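Local coordinates for protein similar to hydroxylamine oxidoreductase (Kuenenia stuttgartiensis, PDB 6H5L) that probably works as an oxidoreductase, a multiheme c-type cytochrome within a 60-heme anammox reductase complex that offers an extended path for electron transfer, at residues P12-Y17 and C152-F157; L79-H84 and E126-D131; H102-P107 and G121-E126. All blocks are in the same frame, centred on the assembly; numbering follows the deposited sequence.

Contact 1: P12-Y17 and C152-F157; sequences PPPDLY and CHRQQF. With HEC (heme c), chain E.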
# COMPACT_ATOMS: atom_id res chain seq x y z
N PRO A 12 -38.02 28.04 -26.43
CA PRO A 12 -38.33 27.23 -27.61
C PRO A 12 -37.57 25.92 -27.60
O PRO A 12 -36.38 25.89 -27.22
CB PRO A 12 -37.89 28.12 -28.78
CG PRO A 12 -37.91 29.50 -28.23
CD PRO A 12 -37.50 29.37 -26.79
N PRO A 13 -38.20 24.82 -27.98
CA PRO A 13 -37.50 23.54 -28.01
C PRO A 13 -36.34 23.59 -28.97
O PRO A 13 -36.36 24.34 -29.96
CB PRO A 13 -38.58 22.55 -28.47
CG PRO A 13 -39.62 23.39 -29.14
CD PRO A 13 -39.61 24.69 -28.41
N PRO A 14 -35.28 22.82 -28.71
CA PRO A 14 -34.09 22.86 -29.56
C PRO A 14 -34.42 22.49 -31.00
O PRO A 14 -35.08 21.48 -31.27
CB PRO A 14 -33.15 21.84 -28.92
CG PRO A 14 -33.62 21.72 -27.51
CD PRO A 14 -35.11 21.90 -27.57
N ASP A 15 -33.95 23.32 -31.93
CA ASP A 15 -34.22 23.17 -33.35
C ASP A 15 -32.92 23.36 -34.12
O ASP A 15 -32.37 24.46 -34.15
CB ASP A 15 -35.28 24.17 -33.82
CG ASP A 15 -35.59 24.05 -35.29
OD1 ASP A 15 -35.79 22.91 -35.76
OD2 ASP A 15 -35.65 25.09 -35.98
N LEU A 16 -32.43 22.27 -34.73
CA LEU A 16 -31.22 22.35 -35.54
C LEU A 16 -31.40 23.24 -36.76
O LEU A 16 -30.42 23.79 -37.27
CB LEU A 16 -30.78 20.95 -35.98
CG LEU A 16 -29.97 20.11 -35.00
CD1 LEU A 16 -29.79 18.70 -35.54
CD2 LEU A 16 -28.62 20.76 -34.74
N TYR A 17 -32.63 23.38 -37.25
CA TYR A 17 -32.91 24.12 -38.47
C TYR A 17 -33.47 25.51 -38.19
O TYR A 17 -34.27 26.03 -38.98
CB TYR A 17 -33.87 23.32 -39.35
CG TYR A 17 -33.27 22.01 -39.82
CD1 TYR A 17 -33.33 20.88 -39.01
CD2 TYR A 17 -32.63 21.91 -41.04
CE1 TYR A 17 -32.77 19.68 -39.43
CE2 TYR A 17 -32.08 20.72 -41.47
CZ TYR A 17 -32.15 19.61 -40.66
OH TYR A 17 -31.60 18.43 -41.08
N CYS A 152 -31.66 18.47 -22.90
CA CYS A 152 -30.95 18.53 -21.62
C CYS A 152 -29.69 19.38 -21.68
O CYS A 152 -29.42 20.14 -20.75
CB CYS A 152 -30.59 17.11 -21.15
SG CYS A 152 -31.99 16.06 -20.66
N HIS A 153 -28.90 19.25 -22.75
CA HIS A 153 -27.66 20.01 -22.90
C HIS A 153 -27.91 21.20 -23.83
O HIS A 153 -27.45 21.25 -24.97
CB HIS A 153 -26.56 19.11 -23.43
CG HIS A 153 -26.37 17.86 -22.63
ND1 HIS A 153 -26.08 17.87 -21.29
CD2 HIS A 153 -26.41 16.55 -22.99
CE1 HIS A 153 -25.95 16.63 -20.85
NE2 HIS A 153 -26.15 15.81 -21.86
N ARG A 154 -28.64 22.18 -23.30
CA ARG A 154 -29.05 23.31 -24.13
C ARG A 154 -27.87 24.23 -24.44
O ARG A 154 -27.80 24.79 -25.54
CB ARG A 154 -30.17 24.09 -23.44
CG ARG A 154 -30.85 25.08 -24.37
CD ARG A 154 -31.19 24.42 -25.69
NE ARG A 154 -31.66 25.37 -26.69
CZ ARG A 154 -32.94 25.57 -26.99
NH1 ARG A 154 -33.89 24.89 -26.35
NH2 ARG A 154 -33.28 26.45 -27.92
N GLN A 155 -26.94 24.39 -23.50
CA GLN A 155 -25.80 25.26 -23.75
C GLN A 155 -24.89 24.70 -24.84
O GLN A 155 -24.44 25.43 -25.72
CB GLN A 155 -25.01 25.49 -22.46
CG GLN A 155 -23.78 26.36 -22.66
CD GLN A 155 -22.91 26.44 -21.42
OE1 GLN A 155 -23.36 26.18 -20.31
NE2 GLN A 155 -21.64 26.80 -21.61
N GLN A 156 -24.62 23.39 -24.79
CA GLN A 156 -23.78 22.78 -25.82
C GLN A 156 -24.47 22.79 -27.18
O GLN A 156 -23.82 22.99 -28.21
CB GLN A 156 -23.41 21.35 -25.42
CG GLN A 156 -22.33 21.25 -24.35
CD GLN A 156 -22.85 21.50 -22.95
OE1 GLN A 156 -24.03 21.82 -22.76
NE2 GLN A 156 -21.98 21.37 -21.96
N PHE A 157 -25.79 22.56 -27.20
CA PHE A 157 -26.52 22.60 -28.46
C PHE A 157 -26.44 23.97 -29.12
O PHE A 157 -26.26 24.08 -30.34
CB PHE A 157 -27.98 22.20 -28.23
CG PHE A 157 -28.83 22.22 -29.47
CD1 PHE A 157 -28.94 21.08 -30.26
CD2 PHE A 157 -29.52 23.36 -29.85
CE1 PHE A 157 -29.72 21.09 -31.40
CE2 PHE A 157 -30.30 23.37 -30.99
CZ PHE A 157 -30.40 22.24 -31.77
FE HEC E . -26.11 13.82 -21.75
CHA HEC E . -23.68 13.56 -19.37
CHB HEC E . -23.70 13.94 -24.20
CHC HEC E . -28.55 13.69 -24.17
CHD HEC E . -28.50 14.49 -19.39
NA HEC E . -24.06 13.74 -21.78
C1A HEC E . -23.24 13.68 -20.67
C2A HEC E . -21.86 13.76 -21.13
C3A HEC E . -21.88 13.87 -22.47
C4A HEC E . -23.26 13.85 -22.90
CMA HEC E . -20.65 13.98 -23.39
CAA HEC E . -20.59 13.73 -20.26
CBA HEC E . -20.50 12.40 -19.52
CGA HEC E . -19.08 12.10 -19.14
O1A HEC E . -18.17 12.84 -19.58
O2A HEC E . -18.85 11.12 -18.38
NB HEC E . -26.13 13.90 -23.81
C1B HEC E . -25.01 13.76 -24.61
C2B HEC E . -25.44 13.39 -25.94
C3B HEC E . -26.78 13.34 -25.93
C4B HEC E . -27.24 13.65 -24.59
CMB HEC E . -24.50 13.16 -27.14
CAB HEC E . -27.71 12.99 -27.12
CBB HEC E . -27.56 11.50 -27.50
NC HEC E . -28.13 14.09 -21.79
C1C HEC E . -28.97 13.91 -22.87
C2C HEC E . -30.33 13.79 -22.39
C3C HEC E . -30.32 14.21 -21.11
C4C HEC E . -28.93 14.27 -20.68
CMC HEC E . -31.57 13.84 -23.32
CAC HEC E . -31.54 14.38 -20.17
CBC HEC E . -32.05 13.00 -19.71
ND HEC E . -26.09 13.98 -19.69
C1D HEC E . -27.21 14.31 -18.92
C2D HEC E . -26.79 14.45 -17.54
C3D HEC E . -25.29 14.16 -17.54
C4D HEC E . -24.94 13.88 -18.91
CMD HEC E . -27.68 14.81 -16.34
CAD HEC E . -24.34 14.17 -16.32
CBD HEC E . -23.91 15.60 -16.00
CGD HEC E . -23.14 16.18 -17.16
O1D HEC E . -23.73 16.98 -17.94
O2D HEC E . -21.94 15.85 -17.32

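Contact 2: L79-H84 and E126-D131; sequences LCVICH and EVHCFD. With HEC (heme c), chain C.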
# COMPACT_ATOMS: atom_id res chain seq x y z
N LEU A 79 -37.36 -3.30 -18.92
CA LEU A 79 -37.29 -4.34 -19.94
C LEU A 79 -36.32 -3.98 -21.06
O LEU A 79 -35.77 -4.87 -21.71
CB LEU A 79 -38.68 -4.62 -20.51
CG LEU A 79 -39.63 -5.35 -19.57
CD1 LEU A 79 -41.01 -5.48 -20.18
CD2 LEU A 79 -39.06 -6.72 -19.21
N CYS A 80 -36.10 -2.68 -21.30
CA CYS A 80 -35.07 -2.27 -22.25
C CYS A 80 -33.72 -2.82 -21.85
O CYS A 80 -32.98 -3.34 -22.69
CB CYS A 80 -35.01 -0.74 -22.34
SG CYS A 80 -36.60 0.11 -22.42
N VAL A 81 -33.39 -2.75 -20.56
CA VAL A 81 -32.09 -3.21 -20.09
C VAL A 81 -32.06 -4.73 -20.00
O VAL A 81 -31.08 -5.35 -20.43
CB VAL A 81 -31.74 -2.56 -18.74
CG1 VAL A 81 -30.40 -3.07 -18.23
CG2 VAL A 81 -31.71 -1.05 -18.88
N ILE A 82 -33.12 -5.35 -19.48
CA ILE A 82 -33.12 -6.80 -19.29
C ILE A 82 -32.91 -7.52 -20.62
O ILE A 82 -32.19 -8.53 -20.68
CB ILE A 82 -34.43 -7.25 -18.61
CG1 ILE A 82 -34.55 -6.63 -17.22
CG2 ILE A 82 -34.51 -8.77 -18.54
CD1 ILE A 82 -35.92 -6.77 -16.60
N CYS A 83 -33.50 -7.01 -21.70
CA CYS A 83 -33.36 -7.65 -23.00
C CYS A 83 -32.04 -7.29 -23.66
O CYS A 83 -31.27 -8.18 -24.05
CB CYS A 83 -34.53 -7.26 -23.90
SG CYS A 83 -34.67 -8.20 -25.44
N HIS A 84 -31.76 -6.00 -23.80
CA HIS A 84 -30.55 -5.57 -24.49
C HIS A 84 -29.29 -5.89 -23.70
O HIS A 84 -28.19 -5.85 -24.27
CB HIS A 84 -30.62 -4.08 -24.79
CG HIS A 84 -31.51 -3.74 -25.95
ND1 HIS A 84 -31.08 -3.76 -27.25
CD2 HIS A 84 -32.82 -3.39 -25.99
CE1 HIS A 84 -32.07 -3.42 -28.05
NE2 HIS A 84 -33.14 -3.19 -27.31
N GLU A 126 -30.68 8.91 -13.27
CA GLU A 126 -29.98 8.27 -14.36
C GLU A 126 -30.62 8.71 -15.67
O GLU A 126 -31.79 9.10 -15.70
CB GLU A 126 -30.01 6.74 -14.25
CG GLU A 126 -31.36 6.11 -14.58
CD GLU A 126 -31.29 4.60 -14.67
OE1 GLU A 126 -32.26 3.99 -15.17
OE2 GLU A 126 -30.27 4.02 -14.24
N VAL A 127 -29.84 8.66 -16.74
CA VAL A 127 -30.34 8.90 -18.09
C VAL A 127 -30.44 7.55 -18.79
O VAL A 127 -29.42 6.88 -19.01
CB VAL A 127 -29.43 9.87 -18.86
CG1 VAL A 127 -29.98 10.13 -20.26
CG2 VAL A 127 -29.26 11.17 -18.09
N HIS A 128 -31.66 7.16 -19.13
CA HIS A 128 -31.96 5.81 -19.56
C HIS A 128 -32.13 5.75 -21.08
O HIS A 128 -32.30 6.77 -21.75
CB HIS A 128 -33.23 5.31 -18.87
CG HIS A 128 -33.42 3.83 -18.93
ND1 HIS A 128 -34.04 3.19 -19.98
CD2 HIS A 128 -33.06 2.85 -18.06
CE1 HIS A 128 -34.05 1.89 -19.76
NE2 HIS A 128 -33.47 1.66 -18.60
N CYS A 129 -32.08 4.52 -21.61
CA CYS A 129 -32.39 4.29 -23.02
C CYS A 129 -33.76 4.87 -23.37
O CYS A 129 -33.97 5.35 -24.48
CB CYS A 129 -32.36 2.79 -23.33
SG CYS A 129 -31.46 1.78 -22.14
N PHE A 130 -34.70 4.81 -22.42
CA PHE A 130 -36.01 5.40 -22.63
C PHE A 130 -35.90 6.89 -22.92
O PHE A 130 -36.62 7.42 -23.77
CB PHE A 130 -36.87 5.15 -21.40
CG PHE A 130 -38.34 4.99 -21.69
CD1 PHE A 130 -39.16 6.10 -21.78
CD2 PHE A 130 -38.89 3.73 -21.86
CE1 PHE A 130 -40.51 5.95 -22.05
CE2 PHE A 130 -40.23 3.58 -22.13
CZ PHE A 130 -41.04 4.69 -22.22
N ASP A 131 -35.00 7.58 -22.21
CA ASP A 131 -34.90 9.03 -22.33
C ASP A 131 -34.41 9.45 -23.72
O ASP A 131 -34.85 10.48 -24.25
CB ASP A 131 -33.97 9.59 -21.25
CG ASP A 131 -34.50 9.34 -19.85
OD1 ASP A 131 -35.69 9.61 -19.59
OD2 ASP A 131 -33.72 8.85 -19.00
FE HEC C . -34.80 -2.86 -28.38
CHA HEC C . -33.62 -2.74 -31.59
CHB HEC C . -34.20 0.50 -28.04
CHC HEC C . -36.48 -2.88 -25.42
CHD HEC C . -34.56 -6.27 -28.31
NA HEC C . -34.08 -1.38 -29.60
C1A HEC C . -33.59 -1.57 -30.88
C2A HEC C . -33.04 -0.30 -31.34
C3A HEC C . -33.20 0.59 -30.35
C4A HEC C . -33.85 -0.07 -29.24
CMA HEC C . -32.76 2.08 -30.38
CAA HEC C . -32.39 -0.05 -32.72
CBA HEC C . -33.35 0.62 -33.69
CGA HEC C . -32.69 0.69 -35.04
O1A HEC C . -31.62 0.05 -35.22
O2A HEC C . -33.24 1.38 -35.94
NB HEC C . -35.20 -1.46 -26.95
C1B HEC C . -34.98 -0.10 -27.07
C2B HEC C . -35.72 0.57 -26.03
C3B HEC C . -36.35 -0.37 -25.30
C4B HEC C . -36.03 -1.66 -25.87
CMB HEC C . -35.75 2.10 -25.80
CAB HEC C . -37.26 -0.15 -24.07
CBB HEC C . -38.58 0.55 -24.46
NC HEC C . -35.35 -4.31 -27.06
C1C HEC C . -36.16 -4.10 -25.96
C2C HEC C . -36.72 -5.38 -25.56
C3C HEC C . -36.10 -6.34 -26.29
C4C HEC C . -35.28 -5.67 -27.29
CMC HEC C . -37.55 -5.57 -24.27
CAC HEC C . -36.29 -7.87 -26.17
CBC HEC C . -37.76 -8.29 -26.39
ND HEC C . -34.16 -4.30 -29.75
C1D HEC C . -34.21 -5.67 -29.51
C2D HEC C . -33.82 -6.35 -30.72
C3D HEC C . -33.52 -5.25 -31.75
C4D HEC C . -33.77 -4.01 -31.05
CMD HEC C . -33.72 -7.88 -30.93
CAD HEC C . -33.07 -5.44 -33.21
CBD HEC C . -34.24 -5.10 -34.13
CGD HEC C . -33.86 -5.24 -35.58
O1D HEC C . -34.72 -4.94 -36.45
O2D HEC C . -32.70 -5.65 -35.87

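Contact 3: H102-P107 and G121-E126; sequences HPKSTP and GRVLDE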
# COMPACT_ATOMS: atom_id res chain seq x y z
N HIS A 102 -24.47 7.05 -14.17
CA HIS A 102 -24.01 7.53 -12.88
C HIS A 102 -23.77 9.04 -12.96
O HIS A 102 -22.63 9.50 -12.97
CB HIS A 102 -22.73 6.80 -12.44
CG HIS A 102 -22.86 5.31 -12.46
ND1 HIS A 102 -23.66 4.62 -11.57
CD2 HIS A 102 -22.28 4.37 -13.25
CE1 HIS A 102 -23.57 3.32 -11.82
NE2 HIS A 102 -22.74 3.15 -12.83
N PRO A 103 -24.85 9.83 -13.01
CA PRO A 103 -24.71 11.28 -13.18
C PRO A 103 -24.44 12.06 -11.90
O PRO A 103 -24.21 13.27 -11.97
CB PRO A 103 -26.07 11.67 -13.77
CG PRO A 103 -27.02 10.71 -13.12
CD PRO A 103 -26.26 9.42 -12.92
N LYS A 104 -24.47 11.40 -10.74
CA LYS A 104 -24.22 12.05 -9.46
C LYS A 104 -23.13 11.31 -8.70
O LYS A 104 -23.17 11.17 -7.48
CB LYS A 104 -25.50 12.14 -8.63
CG LYS A 104 -26.61 12.92 -9.32
CD LYS A 104 -27.93 12.79 -8.59
CE LYS A 104 -29.02 13.58 -9.31
NZ LYS A 104 -30.36 13.39 -8.70
N SER A 105 -22.13 10.80 -9.44
CA SER A 105 -21.06 10.00 -8.87
C SER A 105 -19.80 10.81 -8.55
O SER A 105 -18.93 10.31 -7.83
CB SER A 105 -20.69 8.85 -9.82
OG SER A 105 -20.30 9.35 -11.09
N THR A 106 -19.69 12.03 -9.05
CA THR A 106 -18.57 12.91 -8.76
C THR A 106 -19.12 14.30 -8.50
O THR A 106 -20.23 14.63 -8.93
CB THR A 106 -17.55 12.97 -9.91
OG1 THR A 106 -18.15 13.56 -11.06
CG2 THR A 106 -17.04 11.57 -10.26
N PRO A 107 -18.38 15.15 -7.77
CA PRO A 107 -18.83 16.54 -7.59
C PRO A 107 -19.08 17.27 -8.90
O PRO A 107 -20.05 18.03 -9.01
CB PRO A 107 -17.69 17.17 -6.78
CG PRO A 107 -17.08 16.03 -6.05
CD PRO A 107 -17.18 14.85 -6.97
N GLY A 121 -36.98 20.62 -15.24
CA GLY A 121 -38.04 20.42 -14.27
C GLY A 121 -38.22 19.00 -13.79
O GLY A 121 -39.29 18.65 -13.30
N ARG A 122 -37.19 18.17 -13.92
CA ARG A 122 -37.27 16.76 -13.57
C ARG A 122 -36.08 16.38 -12.70
O ARG A 122 -35.08 17.10 -12.64
CB ARG A 122 -37.31 15.88 -14.83
CG ARG A 122 -37.97 14.52 -14.64
CD ARG A 122 -37.54 13.56 -15.73
NE ARG A 122 -37.49 14.21 -17.04
CZ ARG A 122 -37.07 13.62 -18.15
NH1 ARG A 122 -36.67 12.36 -18.12
NH2 ARG A 122 -37.06 14.28 -19.30
N VAL A 123 -36.19 15.24 -12.03
CA VAL A 123 -35.10 14.65 -11.27
C VAL A 123 -34.42 13.60 -12.15
O VAL A 123 -35.10 12.76 -12.75
CB VAL A 123 -35.59 14.04 -9.95
CG1 VAL A 123 -34.67 12.92 -9.49
CG2 VAL A 123 -35.70 15.11 -8.88
N LEU A 124 -33.10 13.65 -12.22
CA LEU A 124 -32.31 12.77 -13.09
C LEU A 124 -31.33 11.97 -12.24
O LEU A 124 -30.17 12.36 -12.08
CB LEU A 124 -31.59 13.58 -14.16
CG LEU A 124 -32.49 14.38 -15.11
CD1 LEU A 124 -31.66 15.23 -16.06
CD2 LEU A 124 -33.41 13.45 -15.88
N ASP A 125 -31.80 10.85 -11.70
CA ASP A 125 -30.91 9.90 -11.05
C ASP A 125 -30.15 9.05 -12.05
O ASP A 125 -29.09 8.51 -11.72
CB ASP A 125 -31.69 9.01 -10.09
CG ASP A 125 -32.22 9.76 -8.88
OD1 ASP A 125 -31.50 10.66 -8.38
OD2 ASP A 125 -33.35 9.47 -8.44
N GLU A 126 -30.68 8.91 -13.27
CA GLU A 126 -29.98 8.27 -14.36
C GLU A 126 -30.62 8.71 -15.67
O GLU A 126 -31.79 9.10 -15.70
CB GLU A 126 -30.01 6.74 -14.25
CG GLU A 126 -31.36 6.11 -14.58
CD GLU A 126 -31.29 4.60 -14.67
OE1 GLU A 126 -32.26 3.99 -15.17
OE2 GLU A 126 -30.27 4.02 -14.24

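Contact 1: P12-Y17 and C152-F157
CG lies anti to the backbone N in both Phe-157 (chi1 180°) and Arg-154 (chi1 -167°), and from the first turn of helix 154-161 both side chains reach the N-terminal run 12-17. That helix starts directly after a CxxCH heme-attachment motif, whose Cys-152 SG is joined to heme atom CAC. His-153, at the helix N-cap, binds the iron, with NE2 of His-153 at 2.0 Å from FE and His-100 as the second axial ligand. Facing the helix, Pro-12 to Pro-14 run in polyproline II conformation. Pro-14 meets both side chains, with CG at Arg-154 NH1 and CB at the ring of Phe-157. This CB sits over one face of the Phe-157 ring, displaced toward the rim, in a CH-pi contact 3.9 Å from the ring centroid. In the plane of the same ring, at its edge, lie Asp-15 C and Leu-16 N, while Leu-16 CD2 comes in obliquely to Phe-157 CE1 at 3.5 Å. The ring is thus covered by Pro-14, Asp-15 and Leu-16, while Asp-15 pairs with Lys-29 and Leu-16 N with Glu-147. Arg-154 supplies the polar half. Its NE pairs with Asp-158, Pro-14 CA lies over one face of the guanidinium, offset toward its rim, and both terminal nitrogens converge in plane on a single carbonyl: Pro-12 O accepts from Arg-154 NH1 at 2.8 Å (159° at the hydrogen) and from NH2, more bent, at 3.2 Å.

Contact 2: L79-H84 and E126-D131
Cys-80, His-128 and Val-81 bury most of the surface here, where two CxxCH heme-attachment segments meet. Cys-80 opens the motif on helix 77-87; its SG is covalently joined to heme atom CAB, and Cys-83 and the iron ligand His-84 complete the attachment, with His-68 on the far axial position. The other segment reaches its own first motif cysteine at Cys-129, which is linked to a second heme. His-128, the residue just before it, is met by Cys-80 CB in the plane of its ring, at the edge, 3.8 Å from His-128 CE1. Val-81 CG2 approaches the neighbouring NE2 of the same imidazole obliquely. CG of His-128 stands anti to the backbone N (chi1 -163°). The rotation of the ring is fixed by a bond at the helix start: His-128 ND1 accepts, nearly in the ring plane, the N-H of Phe-130, with N to ND1 at 3.0 Å (172°). Asp-131 OD2 accepts the N-H of His-128, with N to OD2 at 2.7 Å, and the two residues form a capping box at the start of helix 129-133. Trp-95 adds an edge-to-face stack on the imidazole, and Ile-82, on the helix of Cys-80, packs against Ile-79 of a neighbouring cytochrome subunit. The thioether sulfur, Cys-80 SG, lies at the edge of the Phe-130 ring, 4.3 Å from CD2.

Contact 3: H102-P107 and G121-E126
Lys-104 and Asp-125 form a salt bridge between the two loops flanking helix 107-120, which come together beside it, so that the chain leaving the helix returns to the chain that entered it. NZ of Lys-104 meets Asp-125 OD1 at 3.0 Å, on the anti side of that oxygen and tilted out of the carboxylate plane. The stronger polar partner of NZ is Glu-117 OE2, on the intervening helix. Beyond CG the lysine chain is extended, carrying NZ to Asp-125, and on the way the end of the chain, at CE, passes Leu-124 O. Lys-104 and Asp-125 thereby cross obliquely at their ends. The Pro-103 ring packs on the backbone of the returning loop, with CD and CG against the Asp-125 carbonyl, and Pro-103 CG comes within 4.0 Å of Glu-126 CA.

One shell out, Glu-117 ties the pieces together, because the OE2 that pairs with Lys-104 also accepts the Leu-124 N-H. Pro-103 O is hydrogen-bonded to Thr-113 OG1 on the same helix, while Leu-124 packs on Ile-116 and, like Pro-103, touches a heme. The helix itself is marked at both ends, by Thr-106 as N-cap, with OG1 bonded to Leu-109 N, and by Gly-121, which leaves it with positive phi (64°). Within the entering loop, Ser-105 OG donates to His-102 O at 3.0 Å, from above the carbonyl plane.

How the contacts relate
Contacts 2 and 3 are neighbours, their centres 16 Å apart: they share Glu-126 and are joined by a salt bridge from Asp-131 OD1 to Arg-122 NH1 at 3.3 Å. Contact 3 is nested in the loop closed by contact 2, and both lie inside the long loop closed by contact 1, whose nearest atoms come within about 5 Å of contact 3 and 6 Å of contact 2 without touching. The heme of contact 1 also meets the other two: Pro-103 and Leu-124 of contact 3 lie beside its CMD, and Val-127 of contact 2 touches it. His-100, its second axial ligand, shares backbone hydrogen bonding with Val-127. Ile-116 touches Cys-152, His-153 and Leu-124, relating contact 1 to contact 3.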